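Manganese-containing pseudocatalase (Thermus thermophilus, PDB 2V8T) probably breaks down hydrogen peroxide to water and oxygen at a pair of manganese ions held in each of its six subunits. Local coordinates at residues G185-A190 / R231-F236; E203-L208 / A251-G256; A282-F285 / E289-E292. All coordinates share one frame; numbering follows the deposited sequence. Where two conformers were deposited one is given.

Interaction 1: residues G185-A190 / R231-F236; sequences GGVHAA and RNLYRF. With MN (manganese (II) ion), chain D.
V187 reaches from helix 172-200 to the strand 232-235 chiefly through CG1, with CG2 farther off, 4.0 Å from the carbonyl O of N232. V187 CG1 sits 3.9 Å from CD1 of L233, the two branched side chains set at a slant to each other, and the same V187 CG1 lies 3.7 Å from N232 O. CG1 stands anti to the backbone N (chi1 169°), which turns this methyl to the strand. The join is tight only here: V187 and L233 are both buried, and W248 touches both while L62 of helix 57-85 packs on L233. The N232 carbonyl beside the methyl is not left to apolar company, since R184 donates to it.

Helix 172-200 belongs to the ferritin-like helical bundle that carries the dimanganese centre, and one residue along from V187 it supplies a ligand. H188 ND1 binds manganese at 2.2 Å, with water 1 also 2.2 Å from the metal and E70 and E155 among its other ligands. The far nitrogen of the ring, H188 NE2, is hydrogen-bonded to E69, a second-shell carboxylate that is likely to steady the turn of the imidazole about its bond to the metal.

Toward R231 the contact thins out. The CB of N232 and that of R231 are directed away from the helix. N232 ND2 donates to Y234 OH at 3.1 Å, with the hydroxyl 15° out of the amide plane. The guanidinium group of R231 meets D255 and a sulfate ion that probably came from the crystallisation liquor.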
loop_
_atom_site.group_PDB
_atom_site.type_symbol
_atom_site.label_atom_id
_atom_site.label_comp_id
_atom_site.label_asym_id
_atom_site.label_seq_id
_atom_site.Cartn_x
_atom_site.Cartn_y
_atom_site.Cartn_z
ATOM N N GLY A 185 -26.459 3.002 13.532
ATOM C CA GLY A 185 -26.202 2.033 12.464
ATOM C C GLY A 185 -27.369 1.131 12.246
ATOM O O GLY A 185 -27.613 0.652 11.131
ATOM N N GLY A 186 -28.158 0.864 13.298
ATOM C CA GLY A 186 -29.398 0.150 13.123
ATOM C C GLY A 186 -30.365 0.907 12.256
ATOM O O GLY A 186 -31.059 0.313 11.395
ATOM N N VAL A 187 -30.464 2.224 12.440
ATOM C CA VAL A 187 -31.311 3.056 11.596
ATOM C C VAL A 187 -30.835 2.982 10.146
ATOM O O VAL A 187 -31.633 2.800 9.232
ATOM C CB VAL A 187 -31.313 4.516 12.098
ATOM C CG1 VAL A 187 -31.957 5.450 11.086
ATOM C CG2 VAL A 187 -32.049 4.564 13.453
ATOM N N HIS A 188 -29.507 3.127 9.927
ATOM C CA HIS A 188 -29.036 3.133 8.545
ATOM C C HIS A 188 -29.262 1.784 7.869
ATOM O O HIS A 188 -29.662 1.739 6.704
ATOM C CB HIS A 188 -27.548 3.509 8.514
ATOM C CG HIS A 188 -27.287 4.883 9.008
ATOM N ND1 HIS A 188 -26.006 5.282 9.299
ATOM C CD2 HIS A 188 -28.149 5.907 9.293
ATOM C CE1 HIS A 188 -26.109 6.540 9.725
ATOM N NE2 HIS A 188 -27.377 6.944 9.743
ATOM N N ALA A 189 -28.969 0.673 8.562
ATOM C CA ALA A 189 -29.232 -0.641 7.982
ATOM C C ALA A 189 -30.702 -0.817 7.670
ATOM O O ALA A 189 -31.094 -1.340 6.622
ATOM C CB ALA A 189 -28.751 -1.755 8.903
ATOM N N ALA A 190 -31.564 -0.381 8.600
ATOM C CA ALA A 190 -33.011 -0.469 8.357
ATOM C C ALA A 190 -33.410 0.369 7.147
ATOM O O ALA A 190 -34.278 -0.046 6.366
ATOM C CB ALA A 190 -33.770 -0.004 9.620
ATOM N N ARG A 231 -35.833 5.253 16.122
ATOM C CA ARG A 231 -36.911 5.637 15.218
ATOM C C ARG A 231 -36.484 6.765 14.294
ATOM O O ARG A 231 -37.185 7.012 13.316
ATOM C CB ARG A 231 -38.138 6.110 16.024
ATOM C CG ARG A 231 -38.658 5.037 16.946
ATOM C CD ARG A 231 -39.912 5.410 17.633
ATOM N NE ARG A 231 -40.330 4.306 18.497
ATOM C CZ ARG A 231 -40.137 4.328 19.809
ATOM N NH1 ARG A 231 -39.755 5.480 20.423
ATOM N NH2 ARG A 231 -40.347 3.216 20.549
ATOM N N ASN A 232 -35.419 7.491 14.635
ATOM C CA ASN A 232 -35.212 8.811 14.064
ATOM C C ASN A 232 -34.252 8.807 12.905
ATOM O O ASN A 232 -33.083 8.400 13.031
ATOM C CB ASN A 232 -34.621 9.730 15.149
ATOM C CG ASN A 232 -35.565 9.964 16.297
ATOM O OD1 ASN A 232 -36.762 9.678 16.195
ATOM N ND2 ASN A 232 -35.011 10.478 17.399
ATOM N N LEU A 233 -34.696 9.330 11.772
ATOM C CA LEU A 233 -33.806 9.680 10.660
ATOM C C LEU A 233 -33.821 11.189 10.610
ATOM O O LEU A 233 -34.847 11.809 10.253
ATOM C CB LEU A 233 -34.251 9.051 9.344
ATOM C CG LEU A 233 -33.250 9.173 8.207
ATOM C CD1 LEU A 233 -31.985 8.327 8.469
ATOM C CD2 LEU A 233 -33.889 8.743 6.898
ATOM N N TYR A 234 -32.744 11.836 11.049
ATOM C CA TYR A 234 -32.633 13.290 11.062
ATOM C C TYR A 234 -32.325 13.782 9.657
ATOM O O TYR A 234 -31.442 13.225 8.981
ATOM C CB TYR A 234 -31.529 13.736 11.996
ATOM C CG TYR A 234 -31.686 13.272 13.422
ATOM C CD1 TYR A 234 -31.093 12.087 13.872
ATOM C CD2 TYR A 234 -32.447 13.973 14.331
ATOM C CE1 TYR A 234 -31.275 11.630 15.153
ATOM C CE2 TYR A 234 -32.642 13.544 15.610
ATOM C CZ TYR A 234 -32.093 12.346 16.046
ATOM O OH TYR A 234 -32.280 11.867 17.322
ATOM N N ARG A 235 -32.983 14.861 9.267
ATOM C CA ARG A 235 -32.742 15.537 7.999
ATOM C C ARG A 235 -31.669 16.595 8.245
ATOM O O ARG A 235 -31.959 17.688 8.779
ATOM C CB ARG A 235 -34.041 16.141 7.455
ATOM C CG ARG A 235 -33.880 16.724 6.072
ATOM C CD ARG A 235 -35.190 17.342 5.528
ATOM N NE ARG A 235 -35.576 18.563 6.228
ATOM C CZ ARG A 235 -35.079 19.788 5.940
ATOM N NH1 ARG A 235 -34.347 19.986 4.871
ATOM N NH2 ARG A 235 -35.365 20.809 6.741
ATOM N N PHE A 236 -30.421 16.281 7.890
ATOM C CA PHE A 236 -29.271 17.125 8.162
ATOM C C PHE A 236 -29.094 18.156 7.017
ATOM O O PHE A 236 -28.100 18.169 6.313
ATOM C CB PHE A 236 -27.996 16.292 8.309
ATOM C CG PHE A 236 -27.878 15.542 9.612
ATOM C CD1 PHE A 236 -27.275 16.164 10.707
ATOM C CD2 PHE A 236 -28.275 14.209 9.763
ATOM C CE1 PHE A 236 -27.089 15.495 11.912
ATOM C CE2 PHE A 236 -28.094 13.563 10.964
ATOM C CZ PHE A 236 -27.499 14.173 12.029
HETATM MN MN MN D . -23.997 4.309 9.299
HETATM O O HOH W 1 -21.877 4.515 9.761
#

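Interaction 2: residues E203-L208 / A251-G256; sequences EMTKML and ASPEDG
L208 and P253 make the apolar part of this surface contact. They lie side by side and point the same way, with L208 CD1 4.0 Å from CG of the proline ring. CG of L208 is anti to its own carbonyl carbon (chi1 -61°), and the second torsion then carries CD1 to the ring. T205 adds a looser touch on the same ring atom, its CB 4.2 Å from P253 CG, while its hydroxyl OG1 is engaged by E197.

The polar link runs through solvent. Water 2 donates to both backbone carbonyls, 3.0 Å to L208 O and 2.8 Å to P253 O, and so ties the two loops where their own atoms do not bond directly. Within 251-256, S252 OG accepts from the backbone N of E254 at 3.0 Å, an ST turn spanning P253.

The loop 203-208 follows helix 172-200. The other loop, 251-256, lies in the connection between the parallel strands 232-235 and 260-263. P253 rests on A190 of helix 172-200, whereas L208 also packs against F152 and V156 of helix 144-166.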
loop_
_atom_site.group_PDB
_atom_site.type_symbol
_atom_site.label_atom_id
_atom_site.label_comp_id
_atom_site.label_asym_id
_atom_site.label_seq_id
_atom_site.Cartn_x
_atom_site.Cartn_y
_atom_site.Cartn_z
ATOM N N GLU A 203 -37.442 -8.798 1.381
ATOM C CA GLU A 203 -37.694 -8.257 2.716
ATOM C C GLU A 203 -36.418 -8.191 3.547
ATOM O O GLU A 203 -36.245 -8.876 4.553
ATOM C CB GLU A 203 -38.753 -9.100 3.435
ATOM C CG GLU A 203 -40.091 -9.022 2.694
ATOM C CD GLU A 203 -41.189 -9.817 3.376
ATOM O OE1 GLU A 203 -41.000 -10.230 4.569
ATOM O OE2 GLU A 203 -42.231 -9.995 2.689
ATOM N N MET A 204 -35.481 -7.337 3.108
ATOM C CA MET A 204 -34.158 -7.292 3.722
ATOM C C MET A 204 -34.187 -7.017 5.188
ATOM O O MET A 204 -33.333 -7.521 5.948
ATOM C CB MET A 204 -33.292 -6.266 2.995
ATOM C CG MET A 204 -32.919 -6.645 1.595
ATOM S SD MET A 204 -32.029 -8.200 1.445
ATOM C CE MET A 204 -30.497 -7.778 2.281
ATOM N N THR A 205 -35.119 -6.178 5.689
ATOM C CA THR A 205 -35.121 -5.890 7.105
ATOM C C THR A 205 -35.418 -7.116 7.948
ATOM O O THR A 205 -35.078 -7.116 9.155
ATOM C CB THR A 205 -36.091 -4.758 7.484
ATOM O OG1 THR A 205 -37.427 -5.105 7.169
ATOM C CG2 THR A 205 -35.690 -3.423 6.854
ATOM N N LYS A 206 -36.022 -8.163 7.386
ATOM C CA LYS A 206 -36.281 -9.354 8.129
ATOM C C LYS A 206 -35.007 -10.143 8.487
ATOM O O LYS A 206 -35.024 -10.991 9.366
ATOM C CB LYS A 206 -37.216 -10.289 7.323
ATOM C CG LYS A 206 -37.466 -11.718 7.834
ATOM C CD LYS A 206 -38.400 -12.478 6.925
ATOM C CE LYS A 206 -38.430 -13.947 7.313
ATOM N NZ LYS A 206 -39.437 -14.537 6.350
ATOM N N MET A 207 -33.907 -9.826 7.824
ATOM C CA MET A 207 -32.622 -10.430 8.153
ATOM C C MET A 207 -32.015 -9.849 9.413
ATOM O O MET A 207 -31.103 -10.421 9.987
ATOM C CB MET A 207 -31.533 -10.133 6.913
ATOM C CG MET A 207 -30.528 -11.221 6.797
ATOM S SD MET A 207 -29.502 -10.892 5.454
ATOM C CE MET A 207 -30.541 -11.457 4.143
ATOM N N LEU A 208 -32.470 -8.667 9.832
ATOM C CA LEU A 208 -31.873 -7.973 10.960
ATOM C C LEU A 208 -32.369 -8.593 12.272
ATOM O O LEU A 208 -33.522 -9.058 12.343
ATOM C CB LEU A 208 -32.220 -6.484 10.909
ATOM C CG LEU A 208 -31.696 -5.763 9.657
ATOM C CD1 LEU A 208 -32.265 -4.347 9.543
ATOM C CD2 LEU A 208 -30.161 -5.719 9.616
ATOM N N ALA A 251 -42.366 0.085 10.053
ATOM C CA ALA A 251 -41.936 -0.472 11.325
ATOM C C ALA A 251 -40.442 -0.424 11.491
ATOM O O ALA A 251 -39.658 -0.707 10.577
ATOM C CB ALA A 251 -42.385 -1.946 11.420
ATOM N N SER A 252 -40.020 -0.162 12.722
ATOM C CA SER A 252 -38.624 -0.315 13.124
ATOM C C SER A 252 -38.306 -1.798 13.264
ATOM O O SER A 252 -39.068 -2.520 13.949
ATOM C CB SER A 252 -38.432 0.313 14.490
ATOM O OG SER A 252 -37.143 -0.014 15.029
ATOM N N PRO A 253 -37.164 -2.276 12.781
ATOM C CA PRO A 253 -36.755 -3.667 13.096
ATOM C C PRO A 253 -36.547 -3.904 14.588
ATOM O O PRO A 253 -36.647 -5.053 15.041
ATOM C CB PRO A 253 -35.454 -3.826 12.284
ATOM C CG PRO A 253 -35.583 -2.818 11.191
ATOM C CD PRO A 253 -36.250 -1.640 11.801
ATOM N N GLU A 254 -36.244 -2.886 15.375
ATOM C CA GLU A 254 -35.921 -3.108 16.776
ATOM C C GLU A 254 -37.152 -3.508 17.587
ATOM O O GLU A 254 -37.073 -4.372 18.439
ATOM C CB GLU A 254 -35.376 -1.825 17.446
ATOM C CG GLU A 254 -34.171 -1.153 16.866
ATOM C CD GLU A 254 -33.009 -2.002 16.765
ATOM O OE1 GLU A 254 -32.728 -2.827 17.665
ATOM O OE2 GLU A 254 -32.288 -1.783 15.745
ATOM N N ASP A 255 -38.267 -2.865 17.343
ATOM C CA ASP A 255 -39.426 -3.005 18.223
ATOM C C ASP A 255 -40.749 -2.914 17.526
ATOM O O ASP A 255 -41.784 -2.924 18.191
ATOM C CB ASP A 255 -39.382 -1.985 19.374
ATOM C CG ASP A 255 -39.476 -0.566 18.914
ATOM O OD1 ASP A 255 -39.674 -0.309 17.705
ATOM O OD2 ASP A 255 -39.379 0.344 19.812
ATOM N N GLY A 256 -40.797 -2.819 16.196
ATOM C CA GLY A 256 -42.039 -2.775 15.466
ATOM C C GLY A 256 -42.768 -1.452 15.460
ATOM O O GLY A 256 -43.808 -1.349 14.813
HETATM O O HOH W 2 -35.405 -7.174 13.784
#

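Interaction 3: residues A282-F285 / E289-E292; sequences APEF and ELYE
E284 and L290, and beside them P283 and Y291, cross at about right angles between the loop 282-285 and helix 288-299. CB of E284 lies 4.0 Å from CD1 of L290, and P283 CG is 3.9 Å from the hydroxyl OH of Y291, approaching the ring obliquely. P283 follows a cis peptide bond, and R51 of the second subunit packs on it as well.

The next shell is polar. E284 CG is anti to the backbone N (chi1 -173°), and the bend at chi2 folds the carboxylate back, so that OE2 accepts from the backbone N of F285 at 2.9 Å through its anti lone pair. That oxygen also takes hydrogen bonds from N143 of the second subunit and from the backbone N of K212 of the fourth, while Y291 OH is bonded to the backbone O of D92.

With E284 cut back to an alanine, the F285 amide and both donors from neighbouring subunits would probably lose their acceptor, and L290 CD1 its contacts with CG and OE1, leaving CB alone there.

With three N-H donors on OE2, the buried carboxylate is likely to stay ionised, and it joins this C-terminal part of the chain to two other subunits, with its aliphatic stem serving as the apolar surface for the leucine.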
loop_
_atom_site.group_PDB
_atom_site.type_symbol
_atom_site.label_atom_id
_atom_site.label_comp_id
_atom_site.label_asym_id
_atom_site.label_seq_id
_atom_site.Cartn_x
_atom_site.Cartn_y
_atom_site.Cartn_z
ATOM N N ALA A 282 1.788 20.233 22.325
ATOM C CA ALA A 282 0.443 20.339 21.723
ATOM C C ALA A 282 -0.454 21.104 22.701
ATOM O O ALA A 282 -0.677 20.619 23.815
ATOM C CB ALA A 282 -0.071 18.938 21.425
ATOM N N PRO A 283 -0.940 22.286 22.353
ATOM C CA PRO A 283 -0.806 22.959 21.042
ATOM C C PRO A 283 0.537 23.666 20.855
ATOM O O PRO A 283 0.850 24.088 19.733
ATOM C CB PRO A 283 -1.959 23.981 21.086
ATOM C CG PRO A 283 -2.093 24.332 22.552
ATOM C CD PRO A 283 -1.801 23.058 23.279
ATOM N N GLU A 284 1.308 23.783 21.938
ATOM C CA GLU A 284 2.670 24.298 21.928
ATOM C C GLU A 284 3.337 23.723 23.160
ATOM O O GLU A 284 2.650 23.300 24.106
ATOM C CB GLU A 284 2.654 25.842 21.911
ATOM C CG GLU A 284 4.033 26.523 21.739
ATOM C CD GLU A 284 4.765 26.000 20.524
ATOM O OE1 GLU A 284 4.646 26.636 19.425
ATOM O OE2 GLU A 284 5.440 24.925 20.659
ATOM N N PHE A 285 4.686 23.758 23.204
ATOM C CA PHE A 285 5.371 23.299 24.416
ATOM C C PHE A 285 4.891 24.062 25.649
ATOM O O PHE A 285 4.447 23.452 26.622
ATOM C CB PHE A 285 6.889 23.407 24.227
ATOM C CG PHE A 285 7.691 22.974 25.401
ATOM C CD1 PHE A 285 7.494 21.725 26.014
ATOM C CD2 PHE A 285 8.698 23.782 25.874
ATOM C CE1 PHE A 285 8.253 21.340 27.141
ATOM C CE2 PHE A 285 9.486 23.361 26.942
ATOM C CZ PHE A 285 9.250 22.151 27.579
ATOM N N GLU A 289 2.298 32.159 25.730
ATOM C CA GLU A 289 2.483 33.276 24.807
ATOM C C GLU A 289 1.482 33.254 23.679
ATOM O O GLU A 289 0.970 34.309 23.280
ATOM C CB GLU A 289 3.933 33.341 24.282
ATOM C CG GLU A 289 4.342 34.141 23.054
ATOM C CD GLU A 289 5.710 33.657 22.490
ATOM O OE1 GLU A 289 6.631 33.588 23.322
ATOM O OE2 GLU A 289 5.788 33.315 21.268
ATOM N N LEU A 290 1.176 32.066 23.140
ATOM C CA LEU A 290 0.197 32.002 22.046
ATOM C C LEU A 290 -1.194 32.355 22.562
ATOM O O LEU A 290 -1.968 33.030 21.858
ATOM C CB LEU A 290 0.155 30.614 21.378
ATOM C CG LEU A 290 1.481 30.177 20.739
ATOM C CD1 LEU A 290 1.220 28.941 19.853
ATOM C CD2 LEU A 290 2.188 31.294 19.954
ATOM N N TYR A 291 -1.526 31.947 23.776
ATOM C CA TYR A 291 -2.822 32.323 24.364
ATOM C C TYR A 291 -2.922 33.850 24.480
ATOM O O TYR A 291 -3.995 34.418 24.281
ATOM C CB TYR A 291 -3.049 31.667 25.699
ATOM C CG TYR A 291 -3.128 30.155 25.705
ATOM C CD1 TYR A 291 -3.391 29.404 24.565
ATOM C CD2 TYR A 291 -2.936 29.474 26.893
ATOM C CE1 TYR A 291 -3.471 28.034 24.606
ATOM C CE2 TYR A 291 -3.032 28.084 26.962
ATOM C CZ TYR A 291 -3.307 27.360 25.802
ATOM O OH TYR A 291 -3.381 25.993 25.830
ATOM N N GLU A 292 -1.813 34.498 24.842
ATOM C CA GLU A 292 -1.802 35.959 24.917
ATOM C C GLU A 292 -1.986 36.600 23.574
ATOM O O GLU A 292 -2.673 37.613 23.428
ATOM C CB GLU A 292 -0.546 36.415 25.649
ATOM C CG GLU A 292 -0.417 37.884 25.832
ATOM C CD GLU A 292 -1.480 38.532 26.685
ATOM O OE1 GLU A 292 -2.235 37.869 27.419
ATOM O OE2 GLU A 292 -1.523 39.787 26.631
#

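How the interactions relate
Interactions 1 and 2 adjoin, their centres about 13 Å apart and their segments alternating along the chain. A salt bridge of 3.1 Å joins R231 NH2 of interaction 1 to D255 OD2 of interaction 2, and A190 CB packs 3.7 Å from P253 CD. A190 CA also lies 4.1 Å from CD1 of L208, so helix 172-200 borders both contacts. Interaction 1 holds the manganese ligand H188 itself; in interaction 2 the side chain of L208 stays about 12 Å from a bound manganese. Interaction 3 lies across the chain's centre, its own centre about 41 Å from that of interaction 1 and about 52 Å from that of interaction 2, away from the metal site and among neighbouring subunits.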